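Local coordinates for inosine-uridine preferring nucleoside hydrolase (Gardnerella vaginalis 315-A, PDB 6BA1), which belongs to the nucleoside hydrolase family and carries a calcium ion in an alpha/beta fold built around a mostly parallel sheet, at residues A[127-131]-A[248-252]; A[133-137]-A[180-184]; A[155-159]-A[171-175]; A[160-165]-A[195-199]. Numbering follows the deposited sequence.

Contact 1 of 4, residues A[127-131]-A[248-252]. With CA (calcium ion), chain S.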
# COMPACT_ATOMS: atom_id res chain seq x y z
N TYR A 127 22.96 6.01 -6.04
CA TYR A 127 22.36 6.11 -7.38
C TYR A 127 20.90 6.51 -7.24
O TYR A 127 20.15 5.82 -6.58
CB TYR A 127 22.53 4.76 -8.09
CG TYR A 127 21.83 4.62 -9.43
CD1 TYR A 127 22.39 5.11 -10.60
CD2 TYR A 127 20.63 3.95 -9.52
CE1 TYR A 127 21.75 4.96 -11.84
CE2 TYR A 127 19.98 3.78 -10.74
CZ TYR A 127 20.54 4.28 -11.89
OH TYR A 127 19.86 4.08 -13.07
N VAL A 128 20.50 7.61 -7.86
CA VAL A 128 19.19 8.24 -7.65
C VAL A 128 18.48 8.40 -9.00
O VAL A 128 18.55 9.46 -9.61
CB VAL A 128 19.34 9.59 -6.94
CG1 VAL A 128 18.01 10.34 -6.83
CG2 VAL A 128 19.96 9.38 -5.56
N PRO A 129 17.79 7.35 -9.47
CA PRO A 129 17.11 7.36 -10.76
C PRO A 129 15.71 7.92 -10.70
O PRO A 129 14.87 7.37 -10.02
CB PRO A 129 17.06 5.87 -11.12
CG PRO A 129 16.97 5.20 -9.80
CD PRO A 129 17.75 6.02 -8.84
N THR A 130 15.47 9.01 -11.41
CA THR A 130 14.13 9.61 -11.48
C THR A 130 13.58 9.58 -12.92
O THR A 130 12.80 10.45 -13.34
CB THR A 130 14.10 11.03 -10.90
OG1 THR A 130 14.58 11.96 -11.88
CG2 THR A 130 14.97 11.12 -9.65
N GLY A 131 14.04 8.58 -13.67
CA GLY A 131 13.41 8.18 -14.91
C GLY A 131 13.12 6.70 -14.77
O GLY A 131 13.24 6.14 -13.68
N ASP A 248 10.88 14.50 -8.61
CA ASP A 248 12.24 14.00 -8.76
C ASP A 248 13.24 14.62 -7.76
O ASP A 248 14.13 13.92 -7.28
CB ASP A 248 12.73 14.19 -10.21
CG ASP A 248 11.80 13.50 -11.24
OD1 ASP A 248 10.57 13.36 -11.00
OD2 ASP A 248 12.29 13.09 -12.32
N PRO A 249 13.09 15.92 -7.41
CA PRO A 249 13.98 16.52 -6.41
C PRO A 249 13.93 15.85 -5.06
O PRO A 249 14.96 15.73 -4.39
CB PRO A 249 13.43 17.95 -6.26
CG PRO A 249 12.77 18.23 -7.54
CD PRO A 249 12.16 16.92 -7.96
N LEU A 250 12.74 15.41 -4.65
CA LEU A 250 12.55 14.81 -3.35
C LEU A 250 13.35 13.53 -3.19
O LEU A 250 13.86 13.25 -2.11
CB LEU A 250 11.06 14.55 -3.10
CG LEU A 250 10.63 14.01 -1.73
CD1 LEU A 250 11.18 14.84 -0.58
CD2 LEU A 250 9.11 13.99 -1.69
N ALA A 251 13.47 12.76 -4.28
CA ALA A 251 14.34 11.58 -4.28
C ALA A 251 15.78 11.93 -3.91
O ALA A 251 16.41 11.23 -3.12
CB ALA A 251 14.29 10.90 -5.63
N VAL A 252 16.27 13.03 -4.48
CA VAL A 252 17.63 13.51 -4.19
C VAL A 252 17.71 14.00 -2.75
O VAL A 252 18.68 13.69 -2.05
CB VAL A 252 18.06 14.62 -5.17
CG1 VAL A 252 19.45 15.14 -4.82
CG2 VAL A 252 18.03 14.11 -6.61
CA CA S . 11.24 12.21 -14.43

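Contact 2 of 4, residues A[133-137]-A[180-184]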
# COMPACT_ATOMS: atom_id res chain seq x y z
N MET A 133 13.61 2.68 -14.86
CA MET A 133 14.63 1.86 -14.22
C MET A 133 15.45 1.07 -15.24
O MET A 133 16.46 0.44 -14.87
CB MET A 133 14.00 0.91 -13.20
CG MET A 133 12.96 1.54 -12.28
SD MET A 133 13.31 3.24 -11.74
CE MET A 133 14.72 2.95 -10.72
N THR A 134 15.01 1.09 -16.51
CA THR A 134 15.67 0.43 -17.66
C THR A 134 17.18 0.30 -17.57
O THR A 134 17.73 -0.78 -17.85
CB THR A 134 15.34 1.18 -18.97
OG1 THR A 134 13.94 1.50 -19.01
CG2 THR A 134 15.70 0.33 -20.19
N ASN A 135 17.84 1.39 -17.19
CA ASN A 135 19.31 1.42 -17.12
C ASN A 135 19.86 0.51 -16.02
O ASN A 135 20.63 -0.40 -16.32
CB ASN A 135 19.82 2.86 -16.97
CG ASN A 135 19.62 3.70 -18.22
OD1 ASN A 135 19.50 3.19 -19.34
ND2 ASN A 135 19.60 5.01 -18.04
N ILE A 136 19.47 0.74 -14.78
CA ILE A 136 19.98 -0.09 -13.67
C ILE A 136 19.50 -1.56 -13.68
O ILE A 136 20.12 -2.42 -13.06
CB ILE A 136 19.76 0.57 -12.28
CG1 ILE A 136 20.61 -0.14 -11.22
CG2 ILE A 136 18.28 0.61 -11.91
CD1 ILE A 136 21.16 0.76 -10.15
N ALA A 137 18.41 -1.84 -14.39
CA ALA A 137 17.99 -3.22 -14.66
C ALA A 137 19.02 -3.94 -15.52
O ALA A 137 19.41 -5.07 -15.22
CB ALA A 137 16.65 -3.25 -15.34
N ALA A 180 11.73 -3.83 -15.93
CA ALA A 180 12.98 -3.33 -15.36
C ALA A 180 12.82 -2.99 -13.88
O ALA A 180 13.62 -3.42 -13.04
CB ALA A 180 13.44 -2.10 -16.12
N ALA A 181 11.78 -2.22 -13.58
CA ALA A 181 11.45 -1.86 -12.20
C ALA A 181 11.28 -3.09 -11.31
O ALA A 181 11.74 -3.10 -10.17
CB ALA A 181 10.19 -1.00 -12.16
N ASP A 182 10.63 -4.13 -11.84
CA ASP A 182 10.48 -5.40 -11.12
C ASP A 182 11.84 -5.99 -10.78
O ASP A 182 12.11 -6.34 -9.62
CB ASP A 182 9.66 -6.41 -11.93
CG ASP A 182 9.27 -7.66 -11.13
OD1 ASP A 182 9.02 -7.57 -9.91
OD2 ASP A 182 9.21 -8.75 -11.72
N ILE A 183 12.72 -6.06 -11.78
CA ILE A 183 14.06 -6.62 -11.62
C ILE A 183 14.82 -5.89 -10.51
O ILE A 183 15.42 -6.53 -9.65
CB ILE A 183 14.84 -6.60 -12.96
CG1 ILE A 183 14.22 -7.60 -13.96
CG2 ILE A 183 16.32 -6.95 -12.76
CD1 ILE A 183 14.45 -7.25 -15.42
N LEU A 184 14.74 -4.55 -10.52
CA LEU A 184 15.37 -3.73 -9.48
C LEU A 184 14.83 -4.03 -8.08
O LEU A 184 15.61 -4.24 -7.16
CB LEU A 184 15.16 -2.24 -9.79
CG LEU A 184 15.56 -1.23 -8.71
CD1 LEU A 184 17.02 -1.39 -8.30
CD2 LEU A 184 15.30 0.18 -9.18

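Contact 3 of 4, residues A[155-159]-A[171-175]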
# COMPACT_ATOMS: atom_id res chain seq x y z
N LEU A 155 15.12 5.87 -5.68
CA LEU A 155 14.40 6.24 -6.91
C LEU A 155 13.20 7.13 -6.65
O LEU A 155 12.72 7.22 -5.52
CB LEU A 155 13.95 4.99 -7.66
CG LEU A 155 12.78 4.19 -7.06
CD1 LEU A 155 11.46 4.50 -7.76
CD2 LEU A 155 13.05 2.70 -7.10
N MET A 156 12.74 7.79 -7.70
CA MET A 156 11.43 8.44 -7.74
C MET A 156 10.60 7.67 -8.75
O MET A 156 11.00 7.51 -9.90
CB MET A 156 11.54 9.94 -8.08
CG MET A 156 10.48 10.51 -9.03
SD MET A 156 8.74 10.21 -8.62
CE MET A 156 7.95 10.60 -10.19
N GLY A 157 9.45 7.21 -8.30
CA GLY A 157 8.55 6.40 -9.11
C GLY A 157 7.62 5.54 -8.28
O GLY A 157 7.80 5.37 -7.07
N GLY A 158 6.61 4.99 -8.94
CA GLY A 158 5.62 4.12 -8.31
C GLY A 158 4.60 4.83 -7.44
O GLY A 158 4.65 6.05 -7.24
N ALA A 159 3.66 4.02 -6.94
CA ALA A 159 2.66 4.46 -5.97
C ALA A 159 2.19 3.22 -5.21
O ALA A 159 1.63 2.31 -5.83
CB ALA A 159 1.49 5.14 -6.65
N GLU A 171 2.43 4.38 -12.08
CA GLU A 171 3.05 5.71 -12.15
C GLU A 171 4.01 5.78 -13.35
O GLU A 171 4.64 4.79 -13.71
CB GLU A 171 3.75 6.02 -10.83
CG GLU A 171 4.48 7.35 -10.76
CD GLU A 171 5.84 7.36 -11.45
OE1 GLU A 171 6.49 6.28 -11.52
OE2 GLU A 171 6.26 8.43 -11.94
N ALA A 172 4.14 6.98 -13.93
CA ALA A 172 4.90 7.23 -15.17
C ALA A 172 6.24 6.48 -15.34
O ALA A 172 6.36 5.65 -16.24
CB ALA A 172 5.11 8.73 -15.35
N ASN A 173 7.22 6.79 -14.49
CA ASN A 173 8.56 6.18 -14.58
C ASN A 173 8.53 4.62 -14.51
O ASN A 173 9.31 3.95 -15.20
CB ASN A 173 9.50 6.75 -13.49
CG ASN A 173 9.82 8.24 -13.70
OD1 ASN A 173 9.99 8.72 -14.84
ND2 ASN A 173 9.90 8.99 -12.60
N ILE A 174 7.60 4.07 -13.73
CA ILE A 174 7.41 2.62 -13.68
C ILE A 174 6.65 2.14 -14.91
O ILE A 174 6.96 1.10 -15.47
CB ILE A 174 6.65 2.19 -12.40
CG1 ILE A 174 7.39 2.65 -11.13
CG2 ILE A 174 6.45 0.67 -12.37
CD1 ILE A 174 8.65 1.87 -10.81
N SER A 175 5.64 2.91 -15.32
CA SER A 175 4.83 2.61 -16.51
C SER A 175 5.66 2.38 -17.77
O SER A 175 5.36 1.47 -18.53
CB SER A 175 3.80 3.71 -16.75
OG SER A 175 3.19 3.58 -18.03

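Contact 4 of 4, residues A[160-165]-A[195-199]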
# COMPACT_ATOMS: atom_id res chain seq x y z
N LEU A 160 2.47 3.16 -3.91
CA LEU A 160 2.14 1.98 -3.11
C LEU A 160 0.73 2.08 -2.59
O LEU A 160 -0.12 1.30 -2.98
CB LEU A 160 3.11 1.81 -1.94
CG LEU A 160 2.86 0.60 -1.02
CD1 LEU A 160 2.96 -0.70 -1.79
CD2 LEU A 160 3.84 0.58 0.13
N THR A 161 0.49 3.09 -1.75
CA THR A 161 -0.75 3.20 -0.99
C THR A 161 -1.80 4.09 -1.67
O THR A 161 -2.75 4.50 -1.02
CB THR A 161 -0.48 3.79 0.42
OG1 THR A 161 -0.19 5.19 0.31
CG2 THR A 161 0.65 3.06 1.10
N ILE A 162 -1.65 4.37 -2.96
CA ILE A 162 -2.48 5.38 -3.61
C ILE A 162 -2.60 5.13 -5.12
O ILE A 162 -1.91 4.28 -5.68
CB ILE A 162 -1.92 6.79 -3.26
CG1 ILE A 162 -3.06 7.66 -2.74
CG2 ILE A 162 -1.13 7.45 -4.41
CD1 ILE A 162 -2.63 9.08 -2.43
N HIS A 163 -3.51 5.85 -5.76
CA HIS A 163 -3.67 5.77 -7.21
C HIS A 163 -2.43 6.30 -7.93
O HIS A 163 -1.87 7.33 -7.55
CB HIS A 163 -4.87 6.59 -7.70
CG HIS A 163 -6.19 5.91 -7.52
ND1 HIS A 163 -6.56 4.81 -8.26
CD2 HIS A 163 -7.24 6.19 -6.71
CE1 HIS A 163 -7.77 4.43 -7.90
NE2 HIS A 163 -8.20 5.24 -6.95
N GLY A 164 -2.03 5.60 -8.99
CA GLY A 164 -1.00 6.09 -9.90
C GLY A 164 -1.49 7.28 -10.71
O GLY A 164 -2.65 7.69 -10.58
N ASN A 165 -0.61 7.83 -11.55
CA ASN A 165 -0.96 8.98 -12.40
C ASN A 165 -1.18 8.67 -13.88
O ASN A 165 -1.86 9.42 -14.56
CB ASN A 165 0.01 10.18 -12.21
CG ASN A 165 1.47 9.82 -12.41
OD1 ASN A 165 1.81 8.75 -12.92
ND2 ASN A 165 2.35 10.72 -12.00
N GLY A 195 7.58 7.41 -4.06
CA GLY A 195 6.47 7.42 -5.00
C GLY A 195 5.48 8.54 -4.75
O GLY A 195 5.71 9.42 -3.92
N LEU A 196 4.36 8.46 -5.46
CA LEU A 196 3.34 9.50 -5.47
C LEU A 196 2.75 9.75 -4.08
O LEU A 196 2.49 10.89 -3.72
CB LEU A 196 2.20 9.15 -6.44
CG LEU A 196 2.56 9.00 -7.91
CD1 LEU A 196 1.29 8.73 -8.71
CD2 LEU A 196 3.33 10.24 -8.45
N ASP A 197 2.55 8.66 -3.33
CA ASP A 197 2.11 8.72 -1.92
C ASP A 197 2.85 9.75 -1.06
O ASP A 197 2.31 10.24 -0.06
CB ASP A 197 2.10 7.34 -1.23
CG ASP A 197 3.12 6.36 -1.80
OD1 ASP A 197 2.72 5.21 -2.07
OD2 ASP A 197 4.30 6.74 -1.99
N VAL A 198 4.09 10.08 -1.44
CA VAL A 198 4.85 11.15 -0.81
C VAL A 198 5.02 12.39 -1.71
O VAL A 198 4.92 13.52 -1.21
CB VAL A 198 6.19 10.56 -0.26
CG1 VAL A 198 7.31 11.59 -0.21
CG2 VAL A 198 5.96 9.95 1.11
N THR A 199 5.26 12.22 -3.01
CA THR A 199 5.56 13.37 -3.90
C THR A 199 4.36 14.27 -4.19
O THR A 199 4.54 15.47 -4.46
CB THR A 199 6.19 12.96 -5.24
OG1 THR A 199 5.28 12.19 -6.03
CG2 THR A 199 7.49 12.18 -5.04

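Contact 1 of 4, residues A[127-131]-A[248-252]
A single calcium ion is held jointly by a backbone oxygen and a carboxylate from residues 118 positions apart in the chain: Thr-130 O sits 2.6 Å from CA, and Asp-248 OD2 sits 2.5 Å from it. These two oxygens approach each other to 2.9 Å, Thr-130 O to Asp-248 OD2, a spacing explained by the shared cation. The hydroxyl of Thr-130 also reaches the same carboxylate oxygen, OG1 to Asp-248 OD2 being 2.6 Å, although another acceptor competes for its proton. Asp-12 and Asp-17 complete the protein ligands of the site. In the nucleoside hydrolase fold such a site lies at the C-terminal ends of parallel strands, and the coordinates agree: strand 125-129 ends one residue before Thr-130, while Asp-248 stands in the first turn of helix 247-256. Away from the ion the contact turns apolar. Val-128 CG1 packs 3.9 Å from Ala-251 CB and 3.8 Å from Val-252 CG2, and Thr-130 CG2 lies 4.1 Å from Ala-251 CB. Val-128 and Thr-130 both direct their CA-to-CB bonds toward the helix, as alternate residues on one face of the chain, whereas Pro-129 between them points away and touches Leu-155 of the adjacent strand.

Contact 2 of 4, residues A[133-137]-A[180-184]
Ala-180 opens the segment 180-184 with its methyl against the start of helix 134-142: its CB lies 3.5 Å from Ala-137 CB and 3.6 Å from Thr-134 N. The CA atoms of Ala-137 and Ala-180 are only 5.1 Å apart, an approach that two small side chains permit. Ala-181 meets the side chain of Met-133, whose CG is 3.7 Å from Ala-181 CA and 3.8 Å from Ala-181 CB. Asp-182 points away and forms a salt bridge with Arg-186. Ile-183 lies at the exposed border, its CB 4.5 Å from Ala-137 CB. Leu-184 turns back inward, its CD2 a tight 3.2 Å from Met-133 CE and 4.1 Å from Ile-136 CG2; Leu-155 and Ile-153 of strand 152-156 lie against it. The contact thus joins two helices that pack on the same mostly parallel sheet of this alpha/beta fold. The side chains that meet across the segments do so through carbon atoms, so apolar packing around small alanines, rather than polar pairing, accounts for the 318 Å² they bury.

Contact 3 of 4, residues A[155-159]-A[171-175]
The carboxylate of Glu-171 serves both segments. Its OE1 accepts from Gly-158 N across the contact at 2.9 Å, with an N-H...acceptor angle of 156°, and also takes a weak bond from Ile-174 N at 3.3 Å; Glu-171 OE2 accepts from Asn-173 N at 3.2 Å. The last two are capping bonds, for Glu-171 is the N-cap of helix 172-176, and its backbone O accepts from Ser-175 N at 2.7 Å. A second hydrogen bond between the segments runs from Asn-173 ND2 to Met-156 O, 3.3 Å at 140°. Gly-157 lies against the carboxylate, its CA 3.2 Å from Glu-171 OE1; at its phi/psi of 157/167 a CB would be jammed against Met-156 O, which calls for glycine. The positive phi of Gly-158, 75°, favours glycine. This loop is therefore fixed near the calcium site, the side chain of Asn-173 lying about 4 Å from the ion. Since one buried carboxylate meets backbone NH groups from both segments, helix capping and the anchoring of the loop depend on the same side chain.

Contact 4 of 4, residues A[160-165]-A[195-199]
Neither helix nor strand forms in 160-165, which passes along the single turn of helix 196-199 with CA atoms 5.9 Å apart at Ile-162 and Asp-197 and 7.1 Å apart at Gly-164 and Leu-196. Gly-195 is the N-cap of that short helix, and its O accepts from Val-198 N and from Thr-199 N, each at 3.0 Å. Two consecutive NH groups of the loop converge on one oxygen: Leu-160 N is 2.8 Å from Asp-197 OD1, at 143°, and Thr-161 N is 3.1 Å from Asp-197 OD1, at 161°. The carboxylate thereby fixes the bend where the loop departs after strand 152-156. In the alpha/beta sheet that strand neighbours strand 191-194, so the contact joins the segments following two adjacent parallel strands beyond their C-terminal ends. Among the side chains, Leu-196 extends along the loop: its CD1 is 3.5 Å from Asn-165 N, 3.6 Å from His-163 O and 3.7 Å from Gly-164 CA. Ile-162 CG2 adds an apolar touch at 4.3 Å from Leu-196 CB and lies 4.0 Å from Asp-197 N. The polar end of Asn-165 is engaged by Ala-172 N, and that of His-163 by Ala-168 O. This region also faces the second subunit, where Thr-161 packs on Ile-266 of that subunit and Ile-162 on its Leu-287.

How the contacts relate
From the N terminus, strand 125-129 opens contact 1, whose wide loop closes only at helix 247-256 and encloses the other three contacts. Contact 2 begins next, at helix 134-142, and closes at helix 178-187; contact 3, a short closure from strand 152-156 to helix 172-176, lies within it. Contact 4 starts inside the loop of contact 3 and ends at helix 196-199, so it crosses both contact 3 and contact 2. Contacts 1 and 3 meet through the neighbouring strands 125-129 and 152-156, with Pro-129 O 3.2 Å from Met-156 N. Gly-158 O, 3.0 Å from Leu-196 N, connects contacts 3 and 4, whereas contacts 2 and 4 do not touch.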